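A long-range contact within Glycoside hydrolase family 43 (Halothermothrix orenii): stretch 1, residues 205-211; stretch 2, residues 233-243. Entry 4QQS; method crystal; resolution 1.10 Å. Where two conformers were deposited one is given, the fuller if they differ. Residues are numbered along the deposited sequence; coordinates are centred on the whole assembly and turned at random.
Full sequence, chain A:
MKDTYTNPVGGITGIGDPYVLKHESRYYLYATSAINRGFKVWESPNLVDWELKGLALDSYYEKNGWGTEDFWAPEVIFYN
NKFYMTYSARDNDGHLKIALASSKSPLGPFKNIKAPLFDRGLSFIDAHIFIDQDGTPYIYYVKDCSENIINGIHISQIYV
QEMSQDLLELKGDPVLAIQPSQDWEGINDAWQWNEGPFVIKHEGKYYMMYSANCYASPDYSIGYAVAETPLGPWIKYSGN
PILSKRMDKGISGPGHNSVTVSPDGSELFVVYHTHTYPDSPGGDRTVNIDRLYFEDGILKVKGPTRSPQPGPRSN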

# COMPACT_ATOMS: atom_id res chain seq x y z
N LYS A 205 -17.22 6.59 -9.18
CA LYS A 205 -16.09 7.44 -8.85
C LYS A 205 -14.93 6.62 -8.29
O LYS A 205 -15.09 5.47 -7.84
CB LYS A 205 -16.50 8.52 -7.84
CG LYS A 205 -17.50 9.52 -8.40
CD LYS A 205 -17.90 10.56 -7.37
CE LYS A 205 -18.92 11.54 -7.94
NZ LYS A 205 -19.51 12.42 -6.90
N TYR A 206 -13.76 7.24 -8.31
CA TYR A 206 -12.52 6.60 -7.92
C TYR A 206 -12.00 7.26 -6.65
O TYR A 206 -11.99 8.48 -6.54
CB TYR A 206 -11.49 6.69 -9.04
CG TYR A 206 -11.98 6.09 -10.34
CD1 TYR A 206 -12.73 6.84 -11.23
CD2 TYR A 206 -11.69 4.78 -10.68
CE1 TYR A 206 -13.19 6.30 -12.41
CE2 TYR A 206 -12.15 4.23 -11.87
CZ TYR A 206 -12.89 5.00 -12.74
OH TYR A 206 -13.34 4.50 -13.94
N TYR A 207 -11.57 6.44 -5.70
CA TYR A 207 -11.13 6.91 -4.39
C TYR A 207 -9.72 6.40 -4.15
O TYR A 207 -9.49 5.20 -4.13
CB TYR A 207 -12.06 6.38 -3.30
CG TYR A 207 -13.45 6.94 -3.42
CD1 TYR A 207 -14.37 6.43 -4.34
CD2 TYR A 207 -13.83 8.03 -2.67
CE1 TYR A 207 -15.62 6.99 -4.49
CE2 TYR A 207 -15.10 8.59 -2.80
CZ TYR A 207 -15.98 8.06 -3.71
OH TYR A 207 -17.23 8.60 -3.88
N MET A 208 -8.78 7.32 -3.97
CA MET A 208 -7.39 6.98 -3.71
C MET A 208 -7.11 7.26 -2.24
O MET A 208 -7.09 8.41 -1.81
CB MET A 208 -6.44 7.85 -4.54
CG MET A 208 -4.96 7.48 -4.30
SD MET A 208 -3.81 8.71 -4.86
CE MET A 208 -4.22 8.69 -6.59
N MET A 209 -6.91 6.20 -1.48
CA MET A 209 -6.40 6.31 -0.13
C MET A 209 -4.89 6.49 -0.21
O MET A 209 -4.24 5.95 -1.11
CB MET A 209 -6.78 5.05 0.65
CG MET A 209 -8.28 4.90 0.76
SD MET A 209 -8.83 3.35 1.45
CE MET A 209 -8.57 3.75 3.18
N TYR A 210 -4.32 7.22 0.75
CA TYR A 210 -2.88 7.48 0.74
C TYR A 210 -2.49 7.89 2.15
O TYR A 210 -3.34 8.21 2.98
CB TYR A 210 -2.51 8.57 -0.29
CG TYR A 210 -3.04 9.93 0.10
CD1 TYR A 210 -4.32 10.33 -0.23
CD2 TYR A 210 -2.27 10.80 0.85
CE1 TYR A 210 -4.81 11.55 0.18
CE2 TYR A 210 -2.76 12.02 1.27
CZ TYR A 210 -4.03 12.40 0.92
OH TYR A 210 -4.56 13.62 1.30
N SER A 211 -1.18 7.89 2.40
CA SER A 211 -0.64 8.27 3.69
C SER A 211 0.21 9.53 3.59
O SER A 211 0.83 9.80 2.55
CB SER A 211 0.21 7.14 4.25
OG SER A 211 -0.58 5.97 4.44
N PRO A 233 -8.61 14.76 -12.71
CA PRO A 233 -7.99 15.31 -11.50
C PRO A 233 -8.45 14.65 -10.20
O PRO A 233 -9.58 14.19 -10.07
CB PRO A 233 -8.41 16.79 -11.52
CG PRO A 233 -9.55 16.87 -12.42
CD PRO A 233 -9.43 15.77 -13.41
N TRP A 234 -7.53 14.62 -9.24
CA TRP A 234 -7.74 14.04 -7.93
C TRP A 234 -7.91 15.14 -6.90
O TRP A 234 -7.01 15.95 -6.72
CB TRP A 234 -6.54 13.16 -7.57
CG TRP A 234 -6.53 11.86 -8.33
CD1 TRP A 234 -5.85 11.55 -9.48
CD2 TRP A 234 -7.26 10.69 -7.97
NE1 TRP A 234 -6.14 10.25 -9.85
CE2 TRP A 234 -7.00 9.71 -8.94
CE3 TRP A 234 -8.15 10.40 -6.93
CZ2 TRP A 234 -7.58 8.43 -8.86
CZ3 TRP A 234 -8.73 9.15 -6.87
CH2 TRP A 234 -8.43 8.18 -7.81
N ILE A 235 -9.08 15.17 -6.24
CA ILE A 235 -9.44 16.22 -5.31
C ILE A 235 -9.53 15.62 -3.91
O ILE A 235 -10.31 14.70 -3.65
CB ILE A 235 -10.78 16.89 -5.68
CG1 ILE A 235 -10.75 17.44 -7.12
CG2 ILE A 235 -11.12 17.97 -4.68
CD1 ILE A 235 -9.67 18.48 -7.40
N LYS A 236 -8.71 16.13 -3.00
CA LYS A 236 -8.64 15.57 -1.65
C LYS A 236 -9.91 15.85 -0.86
O LYS A 236 -10.53 16.90 -0.97
CB LYS A 236 -7.42 16.10 -0.91
CG LYS A 236 -6.15 15.46 -1.41
CD LYS A 236 -4.89 16.10 -0.88
CE LYS A 236 -3.67 15.36 -1.39
NZ LYS A 236 -2.41 15.96 -0.95
N TYR A 237 -10.27 14.89 -0.02
CA TYR A 237 -11.36 15.04 0.93
C TYR A 237 -11.04 16.13 1.95
O TYR A 237 -9.99 16.11 2.62
CB TYR A 237 -11.62 13.70 1.63
CG TYR A 237 -12.65 13.77 2.73
CD1 TYR A 237 -13.88 14.37 2.52
CD2 TYR A 237 -12.38 13.23 3.98
CE1 TYR A 237 -14.81 14.44 3.54
CE2 TYR A 237 -13.32 13.28 5.00
CZ TYR A 237 -14.54 13.89 4.78
OH TYR A 237 -15.47 13.97 5.78
N SER A 238 -11.95 17.08 2.12
CA SER A 238 -11.72 18.20 3.01
C SER A 238 -11.57 17.77 4.47
O SER A 238 -10.91 18.46 5.26
CB SER A 238 -12.86 19.19 2.90
OG SER A 238 -14.06 18.61 3.41
N GLY A 239 -12.17 16.64 4.83
CA GLY A 239 -12.14 16.14 6.20
C GLY A 239 -11.00 15.19 6.51
O GLY A 239 -11.03 14.54 7.55
N ASN A 240 -10.00 15.09 5.64
CA ASN A 240 -8.84 14.26 5.92
C ASN A 240 -8.14 14.71 7.21
O ASN A 240 -8.18 15.88 7.57
CB ASN A 240 -7.83 14.38 4.79
CG ASN A 240 -8.16 13.53 3.57
OD1 ASN A 240 -8.89 12.53 3.66
ND2 ASN A 240 -7.59 13.90 2.44
N PRO A 241 -7.48 13.78 7.90
CA PRO A 241 -7.36 12.35 7.59
C PRO A 241 -8.60 11.57 8.02
O PRO A 241 -9.32 11.96 8.95
CB PRO A 241 -6.15 11.93 8.43
CG PRO A 241 -6.20 12.83 9.62
CD PRO A 241 -6.68 14.15 9.08
N ILE A 242 -8.82 10.44 7.36
CA ILE A 242 -9.90 9.52 7.72
C ILE A 242 -9.48 8.46 8.73
O ILE A 242 -10.34 7.83 9.34
CB ILE A 242 -10.57 8.89 6.49
CG1 ILE A 242 -9.63 7.94 5.76
CG2 ILE A 242 -11.09 9.97 5.56
CD1 ILE A 242 -10.35 7.11 4.69
N LEU A 243 -8.17 8.27 8.92
CA LEU A 243 -7.68 7.31 9.90
C LEU A 243 -6.42 7.91 10.49
O LEU A 243 -5.43 8.15 9.78
CB LEU A 243 -7.45 5.96 9.25
CG LEU A 243 -7.20 4.81 10.22
CD1 LEU A 243 -8.37 4.59 11.17
CD2 LEU A 243 -6.90 3.53 9.47

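Residues 205-211 form a β-strand, and residues 233-243 run past it as a largely irregular segment, with strand geometry at I235 and K236 and a type I turn from Y237 to N240 closed by the backbone hydrogen bond from N240 N to Y237 O (3.2 Å). The two backbones stay well apart: the nearest CA atoms are those of M208 and W234, at 8.2 Å, and farther along M209 CA and I242 CA are 9.2 Å apart. No hydrogen bond links the stretches, so they are not paired directly as neighbouring strands; side chains fill the gap, burying 357 Å² in total.

At the start of the strand K205 is exposed and out of reach of stretch 2. Contact begins at Y206, whose CA-CB bond points toward stretch 2 while its ring leads away. What it offers W234 is therefore the base of its side chain and its backbone: Y206 CB packs 3.6 Å from W234 CH2, and Y206 O lies 3.3 Å from W234 CZ3. Y207 alternates to the other side of the strand, its CB directed away, and only its main chain comes near the indole, with Y207 C 4.0 Å from W234 CZ3.

M208 faces stretch 2 again and makes the most intimate pairing with W234. Its CB rests over one face of the indole, 3.5 Å from W234 CZ3, and the side chain, t at chi1 and chi2, continues across the ring system. M208 CE reaches a point 3.9 Å from the centroid of the five-membered ring of W234, only 16° off the normal, a CH-π contact in which the slightly polarized methyl group meets the π cloud. The thioether sulfur is also close to the indole, M208 SD lying 5.1 Å from the centroid of the six-membered ring of W234, an oblique sulfur-aromatic contact. W234 NE1 is hydrogen-bonded elsewhere in the structure, so its polar group is satisfied while the ring faces M208.

M209 starts out sideways, but its end swings nearer and M209 CE touches I242 CD1 at 4.1 Å, a purely apolar contact.

Y210, with chi1 at 67° (p), also leaves the strand sideways and carries its phenol to stretch 2. Y210 OH sits 3.3 Å from K236 CD, so the lysine contributes its aliphatic chain here, while K236 NZ bonds elsewhere. Y210 OH also approaches N240 ND2 to 3.2 Å, but the angle is too poor for a hydrogen bond; both groups find partners elsewhere. S211 lies beyond reach, and the contact ends with Y210.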